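Local coordinates for protein diphthine synthase (Aeropyrum pernix, PDB 1WDE) that probably trimethylates the modified target histidine of translation elongation factor 2 with S-adenosyl-L-methionine as methyl donor, the second step of diphthamide biosynthesis, at residues Val36-Tyr41 with Ser47-Ser52; Glu25-Val30 with Val54-Glu59; Asp69-Ser74 with Ala97-Ser102. All coordinates share one frame; numbering follows the deposited sequence.

How the contacts relate
All three contacts belong to the N-terminal part of the chain, built round the parallel five-stranded sheet of the tetrapyrrole methylase family. Contact 1 (36-41 with 47-52) is nested inside the loop closed by contact 2 (25-30 with 54-59); contact 3 follows both. Contacts 1 and 2 have centres about 11 Å apart and share helix 47-57, and V36 packs against V30 and A57 where they meet. Contact 3 is centred about 15 Å from contact 1 and about 21 Å from contact 2, which it does not touch. E39 and H100 couple contacts 1 and 3 at the C-terminal end of strand 35-39, near the probable S-adenosylmethionine site.

Contact 1: residues Val36-Tyr41 with Ser47-Ser52; sequences VYVESY and SWLYKS
L49 points from the first turns of helix 47-57 at V38 on strand 35-39, and these two side chains carry the contact about equally, with smaller shares from S40 and Y50. The CB of L49 serves to lead the chain inward. The first torsion of L49 sets CG opposite the backbone N (chi1 -178°), which drives the branch straight out at the sheet. There CG meets CG1 of V38 at 3.5 Å, the two aliphatic side chains approaching tip to tip. V38 does its share through one methyl: with chi1 at 178°, CG1 faces the helix and reaches past L49 to within 4.3 Å of the backbone N of Y50.

At the tip the two methyls of L49 part company. CD1 turns aside from the strand, while CD2 slips in along it. CD2 lies 3.5 Å from V38 CG1, then 3.2 Å from the carbonyl O of E39, and finally 3.9 Å from CB of S40. One methyl thus touches V38, E39 and S40 in succession. Everything here is van der Waals packing; E39, between V38 and S40, points its CB away from the helix and uses its carboxylate on H100, T42 and T90.

Strand and helix run nearly antiparallel, at 167° with axes 8.7 Å apart, as expected for the first two elements of a beta-alpha-beta unit joined by a short loop. Strand 62-64 completes that unit beside strand 35-39. V62 receives both V38 and Y50, and W15 packs on L49, so the helix is seated over the pair of strands at this edge of the parallel sheet.

Contact 2: residues Glu25-Val30 with Val54-Glu59; sequences EALDAV and VEAAGE
A56 and A57, in the last turn of helix 47-57, meet L27 and V30 of helix 24-32 in two small apolar pairings. V54 begins the segment facing away from helix 24-32, with its side chain on V62 of the edge strand. Its carbonyl O matters more here, because it accepts a hydrogen bond from the backbone N of G58 at 2.9 Å and closes the final turn. E55 is also directed elsewhere, forming a long, weak ion pair with K51 one turn earlier.

A56 is the first to face its neighbour. Its CB points at helix 24-32 and lies 4.2 Å from CD2 of L27, a loose touch. L27 comes to it from the side: CB does not aim at the other helix, but with CG anti to the carbonyl carbon (chi1 -72°) the CD2 branch, not the extended CD1, turns to A56. A57 follows with a closer contact, its CB 3.8 Å from CG1 of V30 and 4.0 Å from V30 O. In V30 the CG1 branch is roughly opposite the backbone N (chi1 161°) and is the methyl that reaches across. With A56 and A57 offering only a CB each, the backbones come near, the CA atoms of V30 and A57 standing 5.9 Å apart. G58 then ends the helix with a positive phi of 134°, backbone angles that suit glycine.

The pair of helices lies on one side of the parallel sheet. Helix 24-32 packs over strands 9-14 and 113-117 through A26 and A29, and helix 47-57 over strand 62-64 through V54 and A57. W15, from the loop after strand 9-14, touches L27, V30 and A56, completing the apolar seam between the two helices.

Contact 3: residues Asp69-Ser74 with Ala97-Ser102; sequences DLEERS and ATTHSS
L70 and H100 cross obliquely, the CD1 methyl of the leucine 3.8 Å from CE1 of the imidazole. L70 points its CB toward the 97-102 segment, whereas H100 starts off to one side and only the end of its ring comes nearer. A face of that ring has T98 CB beneath it, offset toward the rim, so the histidine is packed by its own segment as well as by L70. T98 also supports the backbone: its OG1 accepts a hydrogen bond from H100 N at 3.2 Å in an almost straight line (168°), an ST turn.

Beside this buried pair lies an exposed polar one. E71 and T99 meet at about a right angle, the glutamate stretched out beyond CG so that OE2 comes within 3.4 Å of T99 OG1. A water also bridges them: it donates to E71 OE2 at 2.5 Å and hydrogen-bonds T99 OG1 at 2.9 Å. On the threonine, a first torsion of 50° brings OG1 round to face the glutamate. Within 69-74, R73 NE makes a salt bridge to D69 OD1 at 2.9 Å; the oxygen is met from above the carboxylate plane, though it lies in the plane of the guanidinium.

Chemically, the contact divides into a buried leucine-histidine side and an exposed, hydrated one. On the buried side, H100 NE2 finds its strongest polar partner in E39, which would fix the rotation of the ring while CE1 rests against L70. On the exposed side, the water links carboxylate and hydroxyl, donating to the glutamate, with the direction toward the threonine left open. The side chains of H100 and D93, a probable S-adenosylmethionine-binding residue, are about 8 Å apart, so this packing lies near the probable cofactor site.

Contact 1: residues Val36-Tyr41 with Ser47-Ser52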
ATOM      1  N   VAL A  36       3.148  15.727  19.619  1.00 51.00           N
ATOM      2  CA  VAL A  36       3.018  15.221  18.256  1.00 47.60           C
ATOM      3  C   VAL A  36       4.131  14.253  17.871  1.00 51.49           C
ATOM      4  O   VAL A  36       5.270  14.662  17.637  1.00 52.85           O
ATOM      5  CB  VAL A  36       3.023  16.366  17.234  1.00 43.41           C
ATOM      6  CG1 VAL A  36       2.819  15.810  15.831  1.00 44.82           C
ATOM      7  CG2 VAL A  36       1.932  17.369  17.575  1.00 43.08           C
ATOM      8  N   TYR A  37       3.799  12.965  17.827  1.00 49.84           N
ATOM      9  CA  TYR A  37       4.747  11.938  17.428  1.00 47.91           C
ATOM     10  C   TYR A  37       4.562  11.815  15.927  1.00 50.32           C
ATOM     11  O   TYR A  37       3.441  11.893  15.423  1.00 54.21           O
ATOM     12  CB  TYR A  37       4.420  10.609  18.099  1.00 55.62           C
ATOM     13  CG  TYR A  37       4.593  10.616  19.599  1.00 60.66           C
ATOM     14  CD1 TYR A  37       5.863  10.575  20.176  1.00 64.18           C
ATOM     15  CD2 TYR A  37       3.490  10.673  20.445  1.00 61.53           C
ATOM     16  CE1 TYR A  37       6.027  10.588  21.562  1.00 66.00           C
ATOM     17  CE2 TYR A  37       3.642  10.687  21.827  1.00 64.80           C
ATOM     18  CZ  TYR A  37       4.911  10.643  22.381  1.00 65.21           C
ATOM     19  OH  TYR A  37       5.055  10.649  23.751  1.00 65.23           O
ATOM     20  N   VAL A  38       5.661  11.635  15.212  1.00 48.78           N
ATOM     21  CA  VAL A  38       5.618  11.523  13.766  1.00 47.05           C
ATOM     22  C   VAL A  38       6.401  10.289  13.353  1.00 47.24           C
ATOM     23  O   VAL A  38       7.566  10.133  13.721  1.00 46.51           O
ATOM     24  CB  VAL A  38       6.235  12.778  13.101  1.00 47.22           C
ATOM     25  CG1 VAL A  38       6.242  12.629  11.602  1.00 50.99           C
ATOM     26  CG2 VAL A  38       5.450  14.004  13.494  1.00 45.23           C
ATOM     27  N   GLU A  39       5.758   9.399  12.610  1.00 43.56           N
ATOM     28  CA  GLU A  39       6.432   8.194  12.165  1.00 50.57           C
ATOM     29  C   GLU A  39       6.508   8.214  10.648  1.00 51.34           C
ATOM     30  O   GLU A  39       5.509   8.414   9.960  1.00 50.31           O
ATOM     31  CB  GLU A  39       5.716   6.934  12.699  1.00 52.70           C
ATOM     32  CG  GLU A  39       4.310   6.675  12.191  1.00 50.20           C
ATOM     33  CD  GLU A  39       4.298   5.895  10.887  1.00 58.16           C
ATOM     34  OE1 GLU A  39       3.198   5.501  10.438  1.00 52.85           O
ATOM     35  OE2 GLU A  39       5.388   5.671  10.310  1.00 48.18           O
ATOM     36  N   SER A  40       7.717   8.040  10.134  1.00 53.65           N
ATOM     37  CA  SER A  40       7.935   8.064   8.702  1.00 56.96           C
ATOM     38  C   SER A  40       8.504   6.758   8.190  1.00 58.70           C
ATOM     39  O   SER A  40       9.140   6.725   7.140  1.00 62.02           O
ATOM     40  CB  SER A  40       8.872   9.220   8.362  1.00 56.72           C
ATOM     41  OG  SER A  40       9.764   9.458   9.435  1.00 57.46           O
ATOM     42  N   TYR A  41       8.264   5.679   8.930  1.00 57.42           N
ATOM     43  CA  TYR A  41       8.762   4.365   8.544  1.00 54.37           C
ATOM     44  C   TYR A  41       7.743   3.478   7.814  1.00 55.15           C
ATOM     45  O   TYR A  41       8.132   2.531   7.125  1.00 53.44           O
ATOM     46  CB  TYR A  41       9.296   3.630   9.779  1.00 55.09           C
ATOM     47  CG  TYR A  41       8.247   3.258  10.802  1.00 52.57           C
ATOM     48  CD1 TYR A  41       7.430   2.141  10.620  1.00 56.03           C
ATOM     49  CD2 TYR A  41       8.083   4.009  11.962  1.00 56.58           C
ATOM     50  CE1 TYR A  41       6.474   1.777  11.576  1.00 56.26           C
ATOM     51  CE2 TYR A  41       7.131   3.659  12.926  1.00 60.24           C
ATOM     52  CZ  TYR A  41       6.331   2.540  12.727  1.00 60.35           C
ATOM     53  OH  TYR A  41       5.408   2.173  13.686  1.00 58.66           O
ATOM     54  N   SER A  47      10.604  11.581   3.863  1.00 53.81           N
ATOM     55  CA  SER A  47      11.535  12.488   4.541  1.00 54.28           C
ATOM     56  C   SER A  47      10.908  13.849   4.811  1.00 48.44           C
ATOM     57  O   SER A  47      11.178  14.485   5.829  1.00 51.83           O
ATOM     58  CB  SER A  47      12.803  12.681   3.701  1.00 58.21           C
ATOM     59  OG  SER A  47      13.528  11.467   3.581  1.00 67.31           O
ATOM     60  N   TRP A  48      10.065  14.281   3.887  1.00 44.37           N
ATOM     61  CA  TRP A  48       9.392  15.567   3.974  1.00 41.24           C
ATOM     62  C   TRP A  48       8.419  15.649   5.148  1.00 40.20           C
ATOM     63  O   TRP A  48       8.099  16.742   5.608  1.00 37.52           O
ATOM     64  CB  TRP A  48       8.600  15.816   2.684  1.00 42.55           C
ATOM     65  CG  TRP A  48       7.472  14.820   2.518  1.00 39.40           C
ATOM     66  CD1 TRP A  48       7.574  13.525   2.081  1.00 34.88           C
ATOM     67  CD2 TRP A  48       6.107  14.996   2.931  1.00 36.76           C
ATOM     68  NE1 TRP A  48       6.364  12.887   2.209  1.00 37.19           N
ATOM     69  CE2 TRP A  48       5.447  13.765   2.729  1.00 34.82           C
ATOM     70  CE3 TRP A  48       5.381  16.074   3.461  1.00 34.81           C
ATOM     71  CZ2 TRP A  48       4.088  13.577   3.043  1.00 38.52           C
ATOM     72  CZ3 TRP A  48       4.035  15.887   3.773  1.00 40.64           C
ATOM     73  CH2 TRP A  48       3.405  14.644   3.564  1.00 32.63           C
ATOM     74  N   LEU A  49       7.949  14.496   5.623  1.00 38.50           N
ATOM     75  CA  LEU A  49       6.953  14.445   6.695  1.00 35.36           C
ATOM     76  C   LEU A  49       7.281  15.259   7.944  1.00 37.90           C
ATOM     77  O   LEU A  49       6.550  16.186   8.283  1.00 39.99           O
ATOM     78  CB  LEU A  49       6.675  12.988   7.081  1.00 32.72           C
ATOM     79  CG  LEU A  49       5.614  12.749   8.160  1.00 29.08           C
ATOM     80  CD1 LEU A  49       4.280  13.320   7.722  1.00 29.68           C
ATOM     81  CD2 LEU A  49       5.508  11.267   8.443  1.00 26.29           C
ATOM     82  N   TYR A  50       8.363  14.893   8.626  1.00 37.64           N
ATOM     83  CA  TYR A  50       8.813  15.588   9.834  1.00 41.32           C
ATOM     84  C   TYR A  50       8.737  17.106   9.647  1.00 39.74           C
ATOM     85  O   TYR A  50       8.047  17.800  10.396  1.00 41.85           O
ATOM     86  CB  TYR A  50      10.253  15.179  10.152  1.00 43.15           C
ATOM     87  CG  TYR A  50      10.758  15.581  11.527  1.00 53.45           C
ATOM     88  CD1 TYR A  50      10.321  14.912  12.680  1.00 56.03           C
ATOM     89  CD2 TYR A  50      11.695  16.607  11.675  1.00 55.85           C
ATOM     90  CE1 TYR A  50      10.811  15.256  13.946  1.00 58.98           C
ATOM     91  CE2 TYR A  50      12.192  16.961  12.939  1.00 61.31           C
ATOM     92  CZ  TYR A  50      11.746  16.280  14.067  1.00 64.04           C
ATOM     93  OH  TYR A  50      12.247  16.608  15.310  1.00 64.54           O
ATOM     94  N   LYS A  51       9.453  17.618   8.651  1.00 45.12           N
ATOM     95  CA  LYS A  51       9.466  19.053   8.357  1.00 42.52           C
ATOM     96  C   LYS A  51       8.072  19.648   8.189  1.00 41.77           C
ATOM     97  O   LYS A  51       7.788  20.717   8.721  1.00 41.24           O
ATOM     98  CB  LYS A  51      10.272  19.331   7.084  1.00 50.61           C
ATOM     99  CG  LYS A  51       9.996  20.706   6.459  1.00 55.37           C
ATOM    100  CD  LYS A  51      10.578  20.812   5.048  1.00 60.20           C
ATOM    101  CE  LYS A  51       9.949  21.959   4.257  1.00 58.51           C
ATOM    102  NZ  LYS A  51      10.072  23.268   4.957  1.00 58.77           N
ATOM    103  N   SER A  52       7.211  18.963   7.436  1.00 39.76           N
ATOM    104  CA  SER A  52       5.843  19.433   7.188  1.00 37.18           C
ATOM    105  C   SER A  52       5.004  19.505   8.457  1.00 33.55           C
ATOM    106  O   SER A  52       4.217  20.432   8.639  1.00 39.94           O
ATOM    107  CB  SER A  52       5.140  18.521   6.178  1.00 40.84           C
ATOM    108  OG  SER A  52       3.783  18.908   6.007  1.00 32.75           O
TER

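Contact 2: residues Glu25-Val30 with Val54-Glu59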
ATOM      1  N   GLU A  25      -8.784  19.802   8.810  1.00 30.27           N
ATOM      2  CA  GLU A  25      -8.943  19.239  10.149  1.00 31.96           C
ATOM      3  C   GLU A  25      -7.691  18.548  10.649  1.00 31.22           C
ATOM      4  O   GLU A  25      -7.433  18.524  11.862  1.00 32.12           O
ATOM      5  CB  GLU A  25     -10.152  18.296  10.224  1.00 36.82           C
ATOM      6  CG  GLU A  25     -10.229  17.221   9.143  1.00 32.71           C
ATOM      7  CD  GLU A  25     -11.300  16.180   9.451  1.00 35.23           C
ATOM      8  OE1 GLU A  25     -12.460  16.561   9.736  1.00 24.42           O
ATOM      9  OE2 GLU A  25     -10.975  14.979   9.400  1.00 22.51           O
ATOM     10  N   ALA A  26      -6.894  17.979   9.741  1.00 23.62           N
ATOM     11  CA  ALA A  26      -5.664  17.332  10.183  1.00 21.95           C
ATOM     12  C   ALA A  26      -4.682  18.418  10.674  1.00 25.96           C
ATOM     13  O   ALA A  26      -4.025  18.264  11.705  1.00 31.60           O
ATOM     14  CB  ALA A  26      -5.024  16.539   9.032  1.00 26.18           C
ATOM     15  N   LEU A  27      -4.561  19.487   9.893  1.00 29.35           N
ATOM     16  CA  LEU A  27      -3.673  20.597  10.241  1.00 34.09           C
ATOM     17  C   LEU A  27      -4.130  21.105  11.620  1.00 37.15           C
ATOM     18  O   LEU A  27      -3.332  21.212  12.555  1.00 36.86           O
ATOM     19  CB  LEU A  27      -3.780  21.715   9.185  1.00 33.03           C
ATOM     20  CG  LEU A  27      -3.172  21.497   7.787  1.00 26.92           C
ATOM     21  CD1 LEU A  27      -3.662  22.550   6.829  1.00 31.19           C
ATOM     22  CD2 LEU A  27      -1.664  21.532   7.856  1.00 32.04           C
ATOM     23  N   ASP A  28      -5.428  21.375  11.737  1.00 38.30           N
ATOM     24  CA  ASP A  28      -6.023  21.851  12.989  1.00 42.33           C
ATOM     25  C   ASP A  28      -5.719  20.902  14.164  1.00 46.15           C
ATOM     26  O   ASP A  28      -5.174  21.315  15.194  1.00 47.92           O
ATOM     27  CB  ASP A  28      -7.533  21.983  12.813  1.00 39.91           C
ATOM     28  CG  ASP A  28      -8.203  22.668  13.989  1.00 55.02           C
ATOM     29  OD1 ASP A  28      -9.452  22.617  14.071  1.00 57.91           O
ATOM     30  OD2 ASP A  28      -7.488  23.263  14.825  1.00 56.35           O
ATOM     31  N   ALA A  29      -6.063  19.627  14.005  1.00 39.92           N
ATOM     32  CA  ALA A  29      -5.836  18.626  15.045  1.00 39.47           C
ATOM     33  C   ALA A  29      -4.422  18.615  15.603  1.00 40.15           C
ATOM     34  O   ALA A  29      -4.229  18.585  16.818  1.00 45.90           O
ATOM     35  CB  ALA A  29      -6.175  17.227  14.513  1.00 36.07           C
ATOM     36  N   VAL A  30      -3.438  18.609  14.712  1.00 41.43           N
ATOM     37  CA  VAL A  30      -2.031  18.571  15.105  1.00 38.53           C
ATOM     38  C   VAL A  30      -1.592  19.863  15.786  1.00 38.50           C
ATOM     39  O   VAL A  30      -0.717  19.854  16.654  1.00 35.74           O
ATOM     40  CB  VAL A  30      -1.134  18.255  13.863  1.00 45.61           C
ATOM     41  CG1 VAL A  30       0.303  18.657  14.105  1.00 40.47           C
ATOM     42  CG2 VAL A  30      -1.191  16.755  13.570  1.00 39.12           C
ATOM     43  N   VAL A  54       6.242  19.635  11.748  1.00 41.65           N
ATOM     44  CA  VAL A  54       6.893  20.683  12.546  1.00 42.47           C
ATOM     45  C   VAL A  54       6.407  22.051  12.109  1.00 41.69           C
ATOM     46  O   VAL A  54       6.166  22.940  12.924  1.00 44.72           O
ATOM     47  CB  VAL A  54       8.429  20.631  12.372  1.00 38.92           C
ATOM     48  CG1 VAL A  54       9.060  21.967  12.783  1.00 45.99           C
ATOM     49  CG2 VAL A  54       8.995  19.507  13.203  1.00 38.97           C
ATOM     50  N   GLU A  55       6.263  22.202  10.803  1.00 42.20           N
ATOM     51  CA  GLU A  55       5.800  23.440  10.209  1.00 43.27           C
ATOM     52  C   GLU A  55       4.384  23.748  10.701  1.00 49.76           C
ATOM     53  O   GLU A  55       4.046  24.897  10.994  1.00 48.19           O
ATOM     54  CB  GLU A  55       5.844  23.275   8.690  1.00 52.36           C
ATOM     55  CG  GLU A  55       5.570  24.510   7.867  1.00 57.60           C
ATOM     56  CD  GLU A  55       5.957  24.304   6.408  1.00 67.24           C
ATOM     57  OE1 GLU A  55       5.386  24.994   5.532  1.00 69.26           O
ATOM     58  OE2 GLU A  55       6.842  23.454   6.145  1.00 62.35           O
ATOM     59  N   ALA A  56       3.563  22.707  10.817  1.00 50.25           N
ATOM     60  CA  ALA A  56       2.179  22.858  11.255  1.00 46.57           C
ATOM     61  C   ALA A  56       1.994  23.004  12.762  1.00 46.66           C
ATOM     62  O   ALA A  56       1.176  23.798  13.204  1.00 43.65           O
ATOM     63  CB  ALA A  56       1.350  21.675  10.753  1.00 46.25           C
ATOM     64  N   ALA A  57       2.754  22.237  13.539  1.00 50.30           N
ATOM     65  CA  ALA A  57       2.650  22.238  14.996  1.00 53.98           C
ATOM     66  C   ALA A  57       3.450  23.317  15.729  1.00 56.97           C
ATOM     67  O   ALA A  57       2.943  23.923  16.669  1.00 53.90           O
ATOM     68  CB  ALA A  57       3.039  20.865  15.532  1.00 54.75           C
ATOM     69  N   GLY A  58       4.702  23.535  15.332  1.00 61.23           N
ATOM     70  CA  GLY A  58       5.493  24.563  15.989  1.00 69.62           C
ATOM     71  C   GLY A  58       6.922  24.242  16.394  1.00 73.68           C
ATOM     72  O   GLY A  58       7.506  24.963  17.205  1.00 78.68           O
ATOM     73  N   GLU A  59       7.486  23.173  15.842  1.00 77.63           N
ATOM     74  CA  GLU A  59       8.863  22.757  16.134  1.00 80.92           C
ATOM     75  C   GLU A  59       9.151  22.527  17.616  1.00 81.61           C
ATOM     76  O   GLU A  59      10.297  22.263  17.989  1.00 83.06           O
ATOM     77  CB  GLU A  59       9.875  23.789  15.590  1.00 81.27           C
ATOM     78  CG  GLU A  59      10.334  24.850  16.606  1.00 80.11           C
ATOM     79  CD  GLU A  59      11.567  25.630  16.151  1.00 82.26           C
ATOM     80  OE1 GLU A  59      12.168  26.340  16.988  1.00 75.53           O
ATOM     81  OE2 GLU A  59      11.937  25.541  14.960  1.00 83.42           O
TER

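Contact 3: residues Asp69-Ser74 with Ala97-Ser102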
ATOM      1  N   ASP A  69       9.086   1.720  18.867  1.00 66.27           N
ATOM      2  CA  ASP A  69       8.457   2.626  19.822  1.00 65.41           C
ATOM      3  C   ASP A  69       6.942   2.454  19.779  1.00 65.76           C
ATOM      4  O   ASP A  69       6.285   2.369  20.816  1.00 66.18           O
ATOM      5  CB  ASP A  69       8.805   4.085  19.510  1.00 63.03           C
ATOM      6  CG  ASP A  69      10.252   4.427  19.832  1.00 70.27           C
ATOM      7  OD1 ASP A  69      10.691   4.172  20.976  1.00 60.02           O
ATOM      8  OD2 ASP A  69      10.950   4.961  18.943  1.00 75.08           O
ATOM      9  N   LEU A  70       6.390   2.393  18.574  1.00 61.87           N
ATOM     10  CA  LEU A  70       4.951   2.249  18.416  1.00 61.77           C
ATOM     11  C   LEU A  70       4.498   0.794  18.530  1.00 62.23           C
ATOM     12  O   LEU A  70       3.369   0.523  18.933  1.00 65.43           O
ATOM     13  CB  LEU A  70       4.511   2.847  17.069  1.00 57.53           C
ATOM     14  CG  LEU A  70       4.971   4.286  16.784  1.00 54.43           C
ATOM     15  CD1 LEU A  70       4.381   4.777  15.471  1.00 54.18           C
ATOM     16  CD2 LEU A  70       4.540   5.204  17.920  1.00 52.15           C
ATOM     17  N   GLU A  71       5.376  -0.145  18.190  1.00 63.39           N
ATOM     18  CA  GLU A  71       5.018  -1.557  18.266  1.00 67.81           C
ATOM     19  C   GLU A  71       5.440  -2.227  19.578  1.00 71.17           C
ATOM     20  O   GLU A  71       4.646  -2.929  20.207  1.00 70.65           O
ATOM     21  CB  GLU A  71       5.626  -2.324  17.089  1.00 64.97           C
ATOM     22  CG  GLU A  71       5.329  -1.724  15.726  1.00 69.55           C
ATOM     23  CD  GLU A  71       5.608  -2.695  14.591  1.00 71.96           C
ATOM     24  OE1 GLU A  71       6.626  -3.417  14.664  1.00 74.16           O
ATOM     25  OE2 GLU A  71       4.815  -2.734  13.624  1.00 69.83           O
ATOM     26  N   GLU A  72       6.688  -2.010  19.982  1.00 73.01           N
ATOM     27  CA  GLU A  72       7.216  -2.603  21.207  1.00 74.86           C
ATOM     28  C   GLU A  72       6.829  -1.771  22.430  1.00 75.10           C
ATOM     29  O   GLU A  72       6.324  -2.298  23.418  1.00 77.76           O
ATOM     30  CB  GLU A  72       8.747  -2.702  21.140  1.00 77.69           C
ATOM     31  CG  GLU A  72       9.327  -3.340  19.876  1.00 83.39           C
ATOM     32  CD  GLU A  72       9.095  -4.842  19.797  1.00 87.52           C
ATOM     33  OE1 GLU A  72       9.442  -5.547  20.765  1.00 94.03           O
ATOM     34  OE2 GLU A  72       8.579  -5.313  18.762  1.00 88.92           O
ATOM     35  N   ARG A  73       7.074  -0.468  22.351  1.00 74.76           N
ATOM     36  CA  ARG A  73       6.779   0.447  23.447  1.00 77.15           C
ATOM     37  C   ARG A  73       5.485   1.240  23.233  1.00 79.17           C
ATOM     38  O   ARG A  73       5.382   2.400  23.634  1.00 77.81           O
ATOM     39  CB  ARG A  73       7.963   1.406  23.635  1.00 78.49           C
ATOM     40  CG  ARG A  73       9.275   0.708  24.023  1.00 82.38           C
ATOM     41  CD  ARG A  73      10.483   1.653  23.978  1.00 83.95           C
ATOM     42  NE  ARG A  73      11.020   1.830  22.626  1.00 84.18           N
ATOM     43  CZ  ARG A  73      11.738   0.916  21.975  1.00 83.35           C
ATOM     44  NH1 ARG A  73      12.015  -0.248  22.547  1.00 83.12           N
ATOM     45  NH2 ARG A  73      12.174   1.161  20.747  1.00 81.46           N
ATOM     46  N   SER A  74       4.510   0.583  22.633  1.00 83.32           N
ATOM     47  CA  SER A  74       3.242   1.255  22.344  1.00 87.22           C
ATOM     48  C   SER A  74       2.506   1.587  23.637  1.00 89.39           C
ATOM     49  O   SER A  74       1.565   2.399  23.652  1.00 89.65           O
ATOM     50  CB  SER A  74       2.341   0.349  21.497  1.00 87.87           C
ATOM     51  OG  SER A  74       2.123  -0.886  22.168  1.00 89.20           O
ATOM     52  N   ALA A  97      -2.686   0.157   5.377  1.00 27.51           N
ATOM     53  CA  ALA A  97      -1.393  -0.497   5.269  1.00 34.67           C
ATOM     54  C   ALA A  97      -0.385  -0.179   6.371  1.00 37.26           C
ATOM     55  O   ALA A  97       0.776   0.097   6.089  1.00 34.26           O
ATOM     56  CB  ALA A  97      -0.777  -0.179   3.909  1.00 30.54           C
ATOM     57  N   THR A  98      -0.848  -0.196   7.616  1.00 36.68           N
ATOM     58  CA  THR A  98       0.014   0.022   8.784  1.00 34.01           C
ATOM     59  C   THR A  98      -0.695  -0.756   9.878  1.00 34.07           C
ATOM     60  O   THR A  98      -1.831  -1.184   9.683  1.00 37.91           O
ATOM     61  CB  THR A  98       0.077   1.493   9.219  1.00 39.75           C
ATOM     62  OG1 THR A  98      -1.111   1.818   9.949  1.00 41.10           O
ATOM     63  CG2 THR A  98       0.192   2.412   8.009  1.00 38.52           C
ATOM     64  N   THR A  99      -0.046  -0.975  11.012  1.00 29.28           N
ATOM     65  CA  THR A  99      -0.718  -1.691  12.090  1.00 36.39           C
ATOM     66  C   THR A  99      -1.143  -0.746  13.228  1.00 36.40           C
ATOM     67  O   THR A  99      -1.350  -1.191  14.357  1.00 36.99           O
ATOM     68  CB  THR A  99       0.174  -2.810  12.680  1.00 41.59           C
ATOM     69  OG1 THR A  99       1.463  -2.271  12.994  1.00 47.06           O
ATOM     70  CG2 THR A  99       0.310  -3.966  11.697  1.00 44.56           C
ATOM     71  N   HIS A 100      -1.295   0.544  12.923  1.00 34.18           N
ATOM     72  CA  HIS A 100      -1.700   1.527  13.932  1.00 34.51           C
ATOM     73  C   HIS A 100      -3.088   1.301  14.557  1.00 34.08           C
ATOM     74  O   HIS A 100      -3.426   1.938  15.557  1.00 31.97           O
ATOM     75  CB  HIS A 100      -1.616   2.945  13.359  1.00 34.73           C
ATOM     76  CG  HIS A 100      -0.233   3.342  12.941  1.00 40.36           C
ATOM     77  ND1 HIS A 100       0.901   2.740  13.451  1.00 44.94           N
ATOM     78  CD2 HIS A 100       0.202   4.259  12.044  1.00 38.87           C
ATOM     79  CE1 HIS A 100       1.971   3.263  12.881  1.00 39.56           C
ATOM     80  NE2 HIS A 100       1.575   4.186  12.024  1.00 38.39           N
ATOM     81  N   SER A 101      -3.898   0.416  13.980  1.00 29.28           N
ATOM     82  CA  SER A 101      -5.213   0.133  14.562  1.00 30.45           C
ATOM     83  C   SER A 101      -5.009  -0.578  15.917  1.00 35.18           C
ATOM     84  O   SER A 101      -5.870  -0.519  16.796  1.00 29.09           O
ATOM     85  CB  SER A 101      -6.051  -0.748  13.625  1.00 30.83           C
ATOM     86  OG  SER A 101      -5.331  -1.890  13.195  1.00 30.66           O
ATOM     87  N   SER A 102      -3.867  -1.251  16.073  1.00 31.49           N
ATOM     88  CA  SER A 102      -3.556  -1.934  17.324  1.00 35.46           C
ATOM     89  C   SER A 102      -3.309  -0.874  18.387  1.00 35.75           C
ATOM     90  O   SER A 102      -3.740  -1.017  19.525  1.00 38.80           O
ATOM     91  CB  SER A 102      -2.320  -2.824  17.176  1.00 32.08           C
ATOM     92  OG  SER A 102      -2.611  -3.983  16.412  1.00 39.51           O
TER
HETATM   93  O   HOH W   1       3.742  -0.483  13.228  1.00 37.69           O